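Local coordinates for secreted effector protein SopD (Salmonella typhimurium, PDB 5CPC) that alters host cell physiology as a secreted effector, acting with SopB in membrane fission and macropinosome formation during invasion and contributing to replication in macrophages, at residues 77-81 / 121-127; 169-173 / 254-260; 97-101 / 112-116; 135-139 / 246-250. All coordinates share one frame; numbering follows the deposited sequence.

Contact 1. Residues 77-81 / 121-127; sequences DINKI and QSNIKDI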
loop_
_atom_site.group_PDB
_atom_site.type_symbol
_atom_site.label_atom_id
_atom_site.label_comp_id
_atom_site.label_asym_id
_atom_site.label_seq_id
_atom_site.Cartn_x
_atom_site.Cartn_y
_atom_site.Cartn_z
ATOM N N ASP A 77 13.492 3.188 -8.997
ATOM C CA ASP A 77 13.391 2.038 -8.064
ATOM C C ASP A 77 12.010 1.438 -7.931
ATOM O O ASP A 77 11.864 0.219 -8.146
ATOM C CB ASP A 77 14.027 2.366 -6.731
ATOM C CG ASP A 77 15.450 2.869 -6.913
ATOM O OD1 ASP A 77 16.407 2.066 -6.925
ATOM O OD2 ASP A 77 15.607 4.084 -7.103
ATOM N N ILE A 78 10.981 2.266 -7.681
ATOM C CA ILE A 78 9.639 1.703 -7.538
ATOM C C ILE A 78 9.147 1.028 -8.830
ATOM O O ILE A 78 8.586 -0.064 -8.763
ATOM C CB ILE A 78 8.568 2.736 -6.927
ATOM C CG1 ILE A 78 7.418 1.985 -6.232
ATOM C CG2 ILE A 78 8.093 3.788 -7.974
ATOM C CD1 ILE A 78 6.319 2.928 -5.621
ATOM N N ASN A 79 9.369 1.625 -10.004
ATOM C CA ASN A 79 9.003 0.971 -11.295
ATOM C C ASN A 79 9.693 -0.364 -11.605
ATOM O O ASN A 79 9.184 -1.175 -12.404
ATOM C CB ASN A 79 9.199 1.928 -12.500
ATOM C CG ASN A 79 8.168 3.089 -12.508
ATOM O OD1 ASN A 79 6.969 2.862 -12.503
ATOM N ND2 ASN A 79 8.652 4.306 -12.477
ATOM N N LYS A 80 10.841 -0.610 -10.977
ATOM C CA LYS A 80 11.499 -1.911 -11.189
ATOM C C LYS A 80 10.594 -3.041 -10.848
ATOM O O LYS A 80 10.591 -4.012 -11.564
ATOM C CB LYS A 80 12.800 -2.057 -10.417
ATOM C CG LYS A 80 13.947 -1.235 -11.004
ATOM C CD LYS A 80 15.254 -1.441 -10.210
ATOM C CE LYS A 80 16.291 -0.420 -10.633
ATOM N NZ LYS A 80 17.621 -0.751 -9.995
ATOM N N ILE A 81 9.744 -2.866 -9.821
ATOM C CA ILE A 81 8.964 -3.946 -9.316
ATOM C C ILE A 81 7.956 -4.374 -10.366
ATOM O O ILE A 81 7.909 -5.565 -10.742
ATOM C CB ILE A 81 8.267 -3.648 -7.910
ATOM C CG1 ILE A 81 9.216 -3.132 -6.794
ATOM C CG2 ILE A 81 7.428 -4.827 -7.483
ATOM C CD1 ILE A 81 10.564 -3.813 -6.596
ATOM N N GLN A 121 18.819 -4.343 -8.136
ATOM C CA GLN A 121 18.387 -4.159 -6.747
ATOM C C GLN A 121 17.737 -2.802 -6.557
ATOM O O GLN A 121 17.952 -1.896 -7.378
ATOM C CB GLN A 121 19.567 -4.196 -5.828
ATOM C CG GLN A 121 20.622 -5.207 -6.229
ATOM C CD GLN A 121 21.645 -5.423 -5.142
ATOM O OE1 GLN A 121 22.625 -6.114 -5.343
ATOM N NE2 GLN A 121 21.404 -4.844 -3.972
ATOM N N SER A 122 16.969 -2.642 -5.478
ATOM C CA SER A 122 16.530 -1.308 -5.088
ATOM C C SER A 122 16.480 -1.105 -3.589
ATOM O O SER A 122 15.986 -1.988 -2.870
ATOM C CB SER A 122 15.199 -1.005 -5.757
ATOM O OG SER A 122 15.420 -0.836 -7.160
ATOM N N ASN A 123 17.051 0.016 -3.124
ATOM C CA ASN A 123 16.948 0.430 -1.726
ATOM C C ASN A 123 15.472 0.718 -1.520
ATOM O O ASN A 123 14.796 1.308 -2.402
ATOM C CB ASN A 123 17.652 1.764 -1.395
ATOM C CG ASN A 123 19.125 1.713 -1.522
ATOM O OD1 ASN A 123 19.774 0.688 -1.270
ATOM N ND2 ASN A 123 19.699 2.839 -1.930
ATOM N N ILE A 124 14.985 0.336 -0.354
ATOM C CA ILE A 124 13.589 0.585 0.024
ATOM C C ILE A 124 13.334 2.078 0.301
ATOM O O ILE A 124 12.246 2.590 0.077
ATOM C CB ILE A 124 13.184 -0.293 1.254
ATOM C CG1 ILE A 124 11.744 0.021 1.682
ATOM C CG2 ILE A 124 14.208 -0.117 2.400
ATOM C CD1 ILE A 124 10.923 -1.177 2.100
ATOM N N LYS A 125 14.335 2.774 0.800
ATOM C CA LYS A 125 14.224 4.205 0.953
ATOM C C LYS A 125 14.134 4.957 -0.380
ATOM O O LYS A 125 13.499 5.995 -0.427
ATOM C CB LYS A 125 15.361 4.720 1.789
ATOM C CG LYS A 125 15.351 4.048 3.156
ATOM C CD LYS A 125 16.503 4.543 4.025
ATOM C CE LYS A 125 16.720 3.597 5.189
ATOM N NZ LYS A 125 17.669 4.243 6.098
ATOM N N ASP A 126 14.755 4.429 -1.438
ATOM C CA ASP A 126 14.598 4.979 -2.778
ATOM C C ASP A 126 13.235 4.646 -3.372
ATOM O O ASP A 126 12.611 5.529 -3.937
ATOM C CB ASP A 126 15.743 4.543 -3.725
ATOM C CG ASP A 126 17.115 5.112 -3.309
ATOM O OD1 ASP A 126 17.143 6.042 -2.484
ATOM O OD2 ASP A 126 18.160 4.621 -3.813
ATOM N N ILE A 127 12.751 3.411 -3.202
ATOM C CA ILE A 127 11.389 3.027 -3.611
ATOM C C ILE A 127 10.342 3.899 -2.940
ATOM O O ILE A 127 9.379 4.296 -3.571
ATOM C CB ILE A 127 11.039 1.569 -3.232
ATOM C CG1 ILE A 127 11.481 0.605 -4.298
ATOM C CG2 ILE A 127 9.498 1.397 -3.066
ATOM C CD1 ILE A 127 11.622 -0.811 -3.823
HETATM O O HOH W 1 11.544 4.686 -6.744
#

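Contact 2. Residues 169-173 / 254-260; sequences ISTLR and LHSYSPF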
loop_
_atom_site.group_PDB
_atom_site.type_symbol
_atom_site.label_atom_id
_atom_site.label_comp_id
_atom_site.label_asym_id
_atom_site.label_seq_id
_atom_site.Cartn_x
_atom_site.Cartn_y
_atom_site.Cartn_z
ATOM N N ILE A 169 -1.680 13.985 -7.411
ATOM C CA ILE A 169 -1.383 12.735 -6.676
ATOM C C ILE A 169 -2.640 11.962 -6.334
ATOM O O ILE A 169 -2.650 10.723 -6.414
ATOM C CB ILE A 169 -0.562 12.943 -5.354
ATOM C CG1 ILE A 169 0.436 14.104 -5.505
ATOM C CG2 ILE A 169 0.189 11.632 -4.974
ATOM C CD1 ILE A 169 1.717 14.095 -4.577
ATOM N N SER A 170 -3.693 12.695 -5.945
ATOM C CA SER A 170 -4.924 12.089 -5.492
ATOM C C SER A 170 -5.526 11.286 -6.618
ATOM O O SER A 170 -6.150 10.262 -6.357
ATOM C CB SER A 170 -5.976 13.139 -4.986
ATOM O OG SER A 170 -5.389 14.426 -4.843
ATOM N N THR A 171 -5.383 11.756 -7.865
ATOM C CA THR A 171 -5.934 11.011 -9.030
ATOM C C THR A 171 -5.183 9.723 -9.292
ATOM O O THR A 171 -5.808 8.701 -9.533
ATOM C CB THR A 171 -6.015 11.835 -10.328
ATOM O OG1 THR A 171 -6.808 13.004 -10.098
ATOM C CG2 THR A 171 -6.677 11.025 -11.428
ATOM N N LEU A 172 -3.850 9.767 -9.226
ATOM C CA LEU A 172 -3.027 8.528 -9.175
ATOM C C LEU A 172 -3.467 7.603 -8.032
ATOM O O LEU A 172 -3.752 6.428 -8.244
ATOM C CB LEU A 172 -1.551 8.897 -8.946
ATOM C CG LEU A 172 -0.602 7.699 -8.825
ATOM C CD1 LEU A 172 -0.856 6.690 -9.917
ATOM C CD2 LEU A 172 0.837 8.163 -8.819
ATOM N N ARG A 173 -3.486 8.145 -6.813
ATOM C CA ARG A 173 -3.772 7.366 -5.606
ATOM C C ARG A 173 -5.149 6.660 -5.603
ATOM O O ARG A 173 -5.241 5.489 -5.215
ATOM C CB ARG A 173 -3.573 8.280 -4.396
ATOM C CG ARG A 173 -4.055 7.761 -3.014
ATOM C CD ARG A 173 -3.547 8.728 -1.927
ATOM N NE ARG A 173 -2.073 8.849 -1.959
ATOM C CZ ARG A 173 -1.426 9.998 -1.805
ATOM N NH1 ARG A 173 -2.081 11.134 -1.652
ATOM N NH2 ARG A 173 -0.114 10.025 -1.838
ATOM N N LEU A 254 0.176 3.436 0.558
ATOM C CA LEU A 254 -1.231 3.628 0.144
ATOM C C LEU A 254 -1.700 5.044 0.186
ATOM O O LEU A 254 -2.328 5.480 -0.752
ATOM C CB LEU A 254 -2.205 2.795 0.967
ATOM C CG LEU A 254 -2.072 1.301 0.704
ATOM C CD1 LEU A 254 -2.796 0.503 1.821
ATOM C CD2 LEU A 254 -2.634 0.973 -0.739
ATOM N N HIS A 255 -1.436 5.783 1.266
ATOM C CA HIS A 255 -2.172 7.050 1.510
ATOM C C HIS A 255 -1.355 8.300 1.592
ATOM O O HIS A 255 -1.899 9.387 1.515
ATOM C CB HIS A 255 -3.053 6.963 2.803
ATOM C CG HIS A 255 -3.978 5.787 2.821
ATOM N ND1 HIS A 255 -5.125 5.730 2.058
ATOM C CD2 HIS A 255 -3.939 4.627 3.524
ATOM C CE1 HIS A 255 -5.735 4.570 2.268
ATOM N NE2 HIS A 255 -5.033 3.882 3.149
ATOM N N SER A 256 -0.055 8.165 1.790
ATOM C CA SER A 256 0.816 9.351 1.912
ATOM C C SER A 256 1.940 9.541 0.858
ATOM O O SER A 256 2.498 10.635 0.712
ATOM C CB SER A 256 1.359 9.427 3.328
ATOM O OG SER A 256 0.247 9.567 4.163
ATOM N N TYR A 257 2.233 8.485 0.117
ATOM C CA TYR A 257 3.354 8.483 -0.821
ATOM C C TYR A 257 3.230 9.591 -1.859
ATOM O O TYR A 257 2.207 9.674 -2.505
ATOM C CB TYR A 257 3.373 7.118 -1.529
ATOM C CG TYR A 257 4.239 7.018 -2.766
ATOM C CD1 TYR A 257 5.644 6.919 -2.667
ATOM C CD2 TYR A 257 3.661 6.976 -4.033
ATOM C CE1 TYR A 257 6.435 6.809 -3.796
ATOM C CE2 TYR A 257 4.450 6.902 -5.182
ATOM C CZ TYR A 257 5.832 6.806 -5.046
ATOM O OH TYR A 257 6.588 6.670 -6.162
ATOM N N SER A 258 4.264 10.421 -2.004
ATOM C CA SER A 258 4.425 11.266 -3.209
ATOM C C SER A 258 5.685 10.881 -4.002
ATOM O O SER A 258 6.795 10.848 -3.429
ATOM C CB SER A 258 4.519 12.740 -2.843
ATOM O OG SER A 258 5.406 13.421 -3.730
ATOM N N PRO A 259 5.521 10.624 -5.318
ATOM C CA PRO A 259 6.620 10.246 -6.192
ATOM C C PRO A 259 7.523 11.409 -6.527
ATOM O O PRO A 259 8.649 11.193 -7.027
ATOM C CB PRO A 259 5.902 9.782 -7.461
ATOM C CG PRO A 259 4.689 10.650 -7.512
ATOM C CD PRO A 259 4.246 10.655 -6.057
ATOM N N PHE A 260 7.032 12.627 -6.280
ATOM C CA PHE A 260 7.757 13.858 -6.609
ATOM C C PHE A 260 9.013 13.970 -5.797
ATOM O O PHE A 260 8.985 13.899 -4.571
ATOM C CB PHE A 260 6.887 15.124 -6.403
ATOM C CG PHE A 260 5.718 15.181 -7.316
ATOM C CD1 PHE A 260 4.439 15.218 -6.818
ATOM C CD2 PHE A 260 5.903 15.135 -8.689
ATOM C CE1 PHE A 260 3.357 15.238 -7.666
ATOM C CE2 PHE A 260 4.836 15.143 -9.540
ATOM C CZ PHE A 260 3.555 15.201 -9.030
#

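Contact 3. Residues 97-101 / 112-116; sequences DLFTI and LMVGD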
loop_
_atom_site.group_PDB
_atom_site.type_symbol
_atom_site.label_atom_id
_atom_site.label_comp_id
_atom_site.label_asym_id
_atom_site.label_seq_id
_atom_site.Cartn_x
_atom_site.Cartn_y
_atom_site.Cartn_z
ATOM N N ASP A 97 8.530 -19.463 -12.044
ATOM C CA ASP A 97 8.879 -19.676 -10.637
ATOM C C ASP A 97 10.290 -19.150 -10.340
ATOM O O ASP A 97 10.555 -18.657 -9.253
ATOM C CB ASP A 97 8.775 -21.215 -10.274
ATOM N N LEU A 98 11.175 -19.243 -11.328
ATOM C CA LEU A 98 12.577 -18.848 -11.198
ATOM C C LEU A 98 12.790 -17.335 -10.975
ATOM O O LEU A 98 13.839 -16.934 -10.437
ATOM C CB LEU A 98 13.374 -19.346 -12.418
ATOM C CG LEU A 98 13.582 -20.854 -12.681
ATOM C CD1 LEU A 98 12.275 -21.669 -12.741
ATOM C CD2 LEU A 98 14.415 -21.117 -13.926
ATOM N N PHE A 99 11.804 -16.518 -11.384
ATOM C CA PHE A 99 11.826 -15.077 -11.173
ATOM C C PHE A 99 11.206 -14.753 -9.867
ATOM O O PHE A 99 9.994 -14.918 -9.683
ATOM C CB PHE A 99 11.020 -14.302 -12.245
ATOM C CG PHE A 99 11.579 -14.410 -13.632
ATOM C CD1 PHE A 99 11.461 -15.593 -14.355
ATOM C CD2 PHE A 99 12.222 -13.316 -14.228
ATOM C CE1 PHE A 99 11.982 -15.688 -15.612
ATOM C CE2 PHE A 99 12.739 -13.419 -15.511
ATOM C CZ PHE A 99 12.601 -14.579 -16.215
ATOM N N THR A 100 12.001 -14.236 -8.947
ATOM C CA THR A 100 11.444 -13.947 -7.637
ATOM C C THR A 100 12.105 -12.671 -7.140
ATOM O O THR A 100 13.163 -12.277 -7.647
ATOM C CB THR A 100 11.765 -15.163 -6.625
ATOM O OG1 THR A 100 13.101 -15.009 -6.095
ATOM C CG2 THR A 100 11.738 -16.524 -7.377
ATOM N N ILE A 101 11.532 -12.090 -6.108
ATOM C CA ILE A 101 12.128 -10.988 -5.408
ATOM C C ILE A 101 12.353 -11.359 -3.951
ATOM O O ILE A 101 11.411 -11.709 -3.226
ATOM C CB ILE A 101 11.160 -9.727 -5.426
ATOM C CG1 ILE A 101 10.846 -9.317 -6.881
ATOM C CG2 ILE A 101 11.758 -8.609 -4.652
ATOM C CD1 ILE A 101 9.865 -8.071 -7.015
ATOM N N LEU A 112 16.110 -8.432 -7.241
ATOM C CA LEU A 112 15.345 -9.023 -8.327
ATOM C C LEU A 112 16.179 -10.195 -8.790
ATOM O O LEU A 112 17.312 -9.988 -9.212
ATOM C CB LEU A 112 15.140 -8.009 -9.468
ATOM C CG LEU A 112 14.094 -6.881 -9.284
ATOM C CD1 LEU A 112 14.269 -6.133 -7.961
ATOM C CD2 LEU A 112 14.094 -5.898 -10.533
ATOM N N MET A 113 15.603 -11.400 -8.701
ATOM C CA MET A 113 16.321 -12.691 -8.891
ATOM C C MET A 113 15.714 -13.486 -10.002
ATOM O O MET A 113 14.495 -13.752 -9.989
ATOM C CB MET A 113 16.226 -13.565 -7.639
ATOM C CG MET A 113 16.507 -12.840 -6.380
ATOM S SD MET A 113 18.220 -13.085 -5.922
ATOM C CE MET A 113 18.171 -14.716 -5.167
ATOM N N VAL A 114 16.569 -13.869 -10.934
ATOM C CA VAL A 114 16.203 -14.721 -12.052
ATOM C C VAL A 114 16.976 -16.019 -11.784
ATOM O O VAL A 114 18.124 -16.189 -12.214
ATOM C CB VAL A 114 16.586 -14.058 -13.389
ATOM C CG1 VAL A 114 16.374 -15.001 -14.558
ATOM C CG2 VAL A 114 15.763 -12.738 -13.603
ATOM N N GLY A 115 16.354 -16.916 -11.018
ATOM C CA GLY A 115 17.049 -18.094 -10.514
ATOM C C GLY A 115 17.947 -17.597 -9.413
ATOM O O GLY A 115 17.490 -16.966 -8.461
ATOM N N ASP A 116 19.237 -17.849 -9.571
ATOM C CA ASP A 116 20.253 -17.381 -8.628
ATOM C C ASP A 116 20.937 -16.033 -9.005
ATOM O O ASP A 116 21.656 -15.454 -8.191
ATOM C CB ASP A 116 21.279 -18.513 -8.394
ATOM C CG ASP A 116 20.730 -19.597 -7.482
ATOM O OD1 ASP A 116 19.495 -19.624 -7.252
ATOM O OD2 ASP A 116 21.519 -20.423 -6.986
#

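Contact 4. Residues 135-139 / 246-250; sequences VIESM and MHPCI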
loop_
_atom_site.group_PDB
_atom_site.type_symbol
_atom_site.label_atom_id
_atom_site.label_comp_id
_atom_site.label_asym_id
_atom_site.label_seq_id
_atom_site.Cartn_x
_atom_site.Cartn_y
_atom_site.Cartn_z
ATOM N N VAL A 135 13.841 6.346 9.493
ATOM C CA VAL A 135 13.752 5.018 10.097
ATOM C C VAL A 135 12.675 4.209 9.414
ATOM O O VAL A 135 11.533 4.652 9.314
ATOM C CB VAL A 135 13.459 5.082 11.613
ATOM C CG1 VAL A 135 13.286 3.658 12.206
ATOM C CG2 VAL A 135 14.534 5.894 12.379
ATOM N N ILE A 136 13.025 3.023 8.943
ATOM C CA ILE A 136 12.036 2.097 8.438
ATOM C C ILE A 136 11.909 0.971 9.444
ATOM O O ILE A 136 12.932 0.347 9.784
ATOM C CB ILE A 136 12.464 1.495 7.092
ATOM C CG1 ILE A 136 11.603 0.266 6.747
ATOM C CG2 ILE A 136 13.964 1.143 7.080
ATOM C CD1 ILE A 136 12.377 -0.942 6.153
ATOM N N GLU A 137 10.690 0.725 9.936
ATOM C CA GLU A 137 10.387 -0.434 10.792
ATOM C C GLU A 137 10.361 -1.751 9.993
ATOM O O GLU A 137 9.920 -1.780 8.861
ATOM C CB GLU A 137 9.031 -0.249 11.499
ATOM C CG GLU A 137 8.953 0.850 12.595
ATOM C CD GLU A 137 10.020 0.747 13.687
ATOM O OE1 GLU A 137 10.520 1.806 14.132
ATOM O OE2 GLU A 137 10.366 -0.380 14.099
ATOM N N SER A 138 10.785 -2.867 10.554
ATOM C CA SER A 138 10.833 -4.051 9.683
ATOM C C SER A 138 9.464 -4.688 9.416
ATOM O O SER A 138 8.523 -4.503 10.188
ATOM C CB SER A 138 11.957 -5.042 10.061
ATOM O OG SER A 138 11.542 -5.982 11.027
ATOM N N MET A 139 9.307 -5.337 8.262
ATOM C CA MET A 139 8.033 -6.036 7.959
ATOM C C MET A 139 8.110 -7.547 8.025
ATOM O O MET A 139 9.121 -8.147 7.686
ATOM C CB MET A 139 7.368 -5.609 6.626
ATOM C CG MET A 139 8.142 -4.763 5.711
ATOM S SD MET A 139 7.147 -3.762 4.520
ATOM C CE MET A 139 8.504 -2.680 4.016
ATOM N N MET A 246 -1.794 -1.767 10.764
ATOM C CA MET A 246 -1.240 -1.703 9.443
ATOM C C MET A 246 0.223 -1.186 9.587
ATOM O O MET A 246 0.473 -0.144 10.218
ATOM C CB MET A 246 -2.044 -0.723 8.591
ATOM C CG MET A 246 -1.616 -0.788 7.114
ATOM S SD MET A 246 -2.499 0.293 6.000
ATOM C CE MET A 246 -3.838 -0.831 5.586
ATOM N N HIS A 247 1.154 -1.965 9.034
ATOM C CA HIS A 247 2.548 -1.580 8.954
ATOM C C HIS A 247 2.685 -0.165 8.396
ATOM O O HIS A 247 2.058 0.129 7.438
ATOM C CB HIS A 247 3.329 -2.555 8.078
ATOM C CG HIS A 247 4.808 -2.411 8.250
ATOM N ND1 HIS A 247 5.522 -1.377 7.665
ATOM C CD2 HIS A 247 5.690 -3.112 9.003
ATOM C CE1 HIS A 247 6.795 -1.485 8.013
ATOM N NE2 HIS A 247 6.925 -2.533 8.813
ATOM N N PRO A 248 3.446 0.717 9.043
ATOM C CA PRO A 248 3.557 2.101 8.536
ATOM C C PRO A 248 4.081 2.225 7.069
ATOM O O PRO A 248 3.723 3.185 6.355
ATOM C CB PRO A 248 4.575 2.776 9.487
ATOM C CG PRO A 248 4.853 1.780 10.625
ATOM C CD PRO A 248 4.289 0.434 10.232
ATOM N N CYS A 249 4.948 1.328 6.602
ATOM C CA CYS A 249 5.304 1.412 5.134
ATOM C C CYS A 249 4.083 1.181 4.220
ATOM O O CYS A 249 3.969 1.801 3.146
ATOM C CB CYS A 249 6.409 0.449 4.751
ATOM S SG CYS A 249 7.935 0.865 5.550
ATOM N N ILE A 250 3.169 0.299 4.648
ATOM C CA ILE A 250 2.040 -0.039 3.812
ATOM C C ILE A 250 1.047 1.101 3.882
ATOM O O ILE A 250 0.636 1.649 2.845
ATOM C CB ILE A 250 1.494 -1.424 4.128
ATOM C CG1 ILE A 250 2.454 -2.498 3.570
ATOM C CG2 ILE A 250 0.069 -1.597 3.516
ATOM C CD1 ILE A 250 2.218 -3.894 4.108
#

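Contact 1. Residues 77-81 / 121-127
Lys80 and Asp77 meet the end of strand 117-123, where helix 76-90 packs on the junction of that strand with helix 124-127. The extended lysine chain runs past Ser122, its CD 3.1 Å from Ser122 OG, and delivers NZ to Gln121 O at 2.9 Å; a long, flexible amine suits this reach to a backbone carbonyl. Ser122 OG also lies 3.1 Å from Asp77 OD1, where a short side chain lets the strand come close to the acid. On its other oxygen, Asp77 packs OD2 against Asp126 CB at 3.4 Å. Beside these polar groups the contact is aliphatic: Ile127 sets CG2 3.8 Å from Ile78 CG1, the two side chains crossing at about a right angle, and its CD1 approaches Ile81 CD1. A water accepts from Ile78 N at 2.7 Å and lies close to Asp126 O. Further out, Asn123 ND2 bonds Asp126 OD2 from above the carboxylate plane and so steadies that acid, while Ser120 OG gives Lys80 NZ a second partner. The two carboxylates come within 4.2 Å, OD2 of Asp77 to OD2 of Asp126, a repulsion that the Lys80 ammonium group and the Asn123 amide probably ease.

Contact 2. Residues 169-173 / 254-260
Arg173 reaches from helix 169-177 across the C-terminal part of helix 248-256 and the loop that follows; it and Ile169, one turn earlier, bury more surface than any others. CG stands anti to the backbone N (chi1 170°), which sends the chain toward residues 254-257, and a bend at chi3 then lays the guanidinium over the peptide backbone. His255 O sits over the centre of one guanidinium face, 3.4 Å from Arg173 CZ, with Ser256 CA over the same face. Tyr257 O lies instead at the edge, near the plane; its modelled 2.4 Å from Arg173 NH2 is too short to be trusted in detail. Leu254 O meets the aliphatic part, 3.6 Å from Arg173 CG. An arginine suits this place because a cation among carbonyls near a helix C-terminus is probably favoured electrostatically.

Ile169 supplies the apolar half. Its CD1 reaches Ser258 CB at 3.6 Å and Phe260 CE1 at 3.7 Å, approaching the phenyl ring at its edge. The CG2 branch covers Tyr257 O at 3.7 Å and comes near Pro259 CD. A branched side chain can thus touch several residues of the loop at once.

Around this contact, Pro259 packs on Met158 of helix 141-160 and Leu165 of helix 163-167, Leu172 meets the same two residues, and Ser258 O accepts from Asn267 of helix 264-283.

Contact 3. Residues 97-101 / 112-116
Thr100 and Met113 form the hydrogen-bonded pair of an antiparallel beta hairpin, exchanging two backbone bonds: Thr100 N to Met113 O at 2.7 Å and Met113 N to Thr100 O at 2.8 Å. The first lies in the carbonyl plane; the second runs nearly along the C=O axis. Met113 O is met a second time by Phe99 CA, 3.2 Å away, in a CA-H...O contact. Just beyond the strand, Gly115 N bonds Leu98 O at 2.6 Å, nearly straight at 166° though above the carbonyl plane. With a phi of 74°, Gly115 takes a conformation easiest for a residue lacking CB. Its backbone angles, with those of Asp116, are consistent with a type II' turn leading into strand 117-123.

Side chains alternate between the two faces. On one, Thr100 and Met113 cross at a slant, Thr100 OG1 lying 3.8 Å from Met113 CB; the hydroxyl is hydrogen-bonded to Lys102 NZ, while the methionine bends at chi2 and chi3, which turns its sulfur and methyl off Thr100. On the other, Phe99 and Val114 make a non-hydrogen-bonded pair and lie side by side. Val114 CG2 reaches Phe99 CE2 at 3.6 Å and CG1 stands over one ring face, toward the rim. Beta-branched valine and flat phenylalanine suit a strand face that is to be covered.

That cover comes from helix 76-90: its Phe84 packs on Val114, Ile101 and Leu112, and its Gln88 on Phe99. Strand 109-114 is central, flanked by 99-103 and by 117-123, where Val118 touches Met113.

Contact 4. Residues 135-139 / 246-250
His247 binds the loop 135-139 through its ring while serving as N-cap of helix 248-256. In the tight part of the contact the imidazole is gripped at its edge and on both faces. NE2 points between two consecutive backbone carbonyls and donates weakly to each, to Ser138 O at 2.9 Å and to Glu137 O at 3.1 Å, both near the ring plane. Over one face lies Met139, crossing the histidine at about a right angle, with its SD 4.3 Å from the His247 ring centroid and only 15° off the ring normal, a Met-aromatic contact; its CB adds a CH-pi contact. Pro248 CD lies 3.3 Å above the opposite face. The ring is therefore held in place and in rotation, and a histidine suits the site because one nitrogen can donate while the other accepts; the pattern is consistent with a neutral ring protonated on NE2.

Beyond the ring, Met139 extends to put CE 3.8 Å from Cys249 CB, and Ile136 CG1 meets Cys249 SG at 3.9 Å. The flexible methionine and the small cysteine pack together at the first turn of the helix, with Ile136 alongside.

The outer side is looser. Ser138 is exposed, its CB directed away from the helix, and the bend in Glu137 turns its carboxylate from the histidine toward Asn279 of helix 264-283, to which it is weakly bonded. Tyr278 of that helix also meets the His247 ring.

The cap itself is made by His247 ND1, which accepts from Cys249 N at 3.0 Å with an N-H...N angle of 148°.

From the N terminus, helix 76-90 opens the loop that contact 1 closes at strand 117-123 and helix 124-127. Contact 3 falls wholly within that loop, closing the hairpin of the same three-stranded sheet; Lys80 touches Leu112 and Ile81 touches Ile101. Contacts 4 and 2 follow and cross, their segments alternating along the chain. Contact 4 closes a long loop by tying the residues before helix 141-160 to the start of helix 248-256; contact 2 closes another, tying helix 169-177 to the end of that helix and the loop after it. Leu254 packs on Met246 between them. Tyr257 joins contact 2 to Ile78 and Ile127 of contact 1, while Ile124 meets Met139 of contact 4.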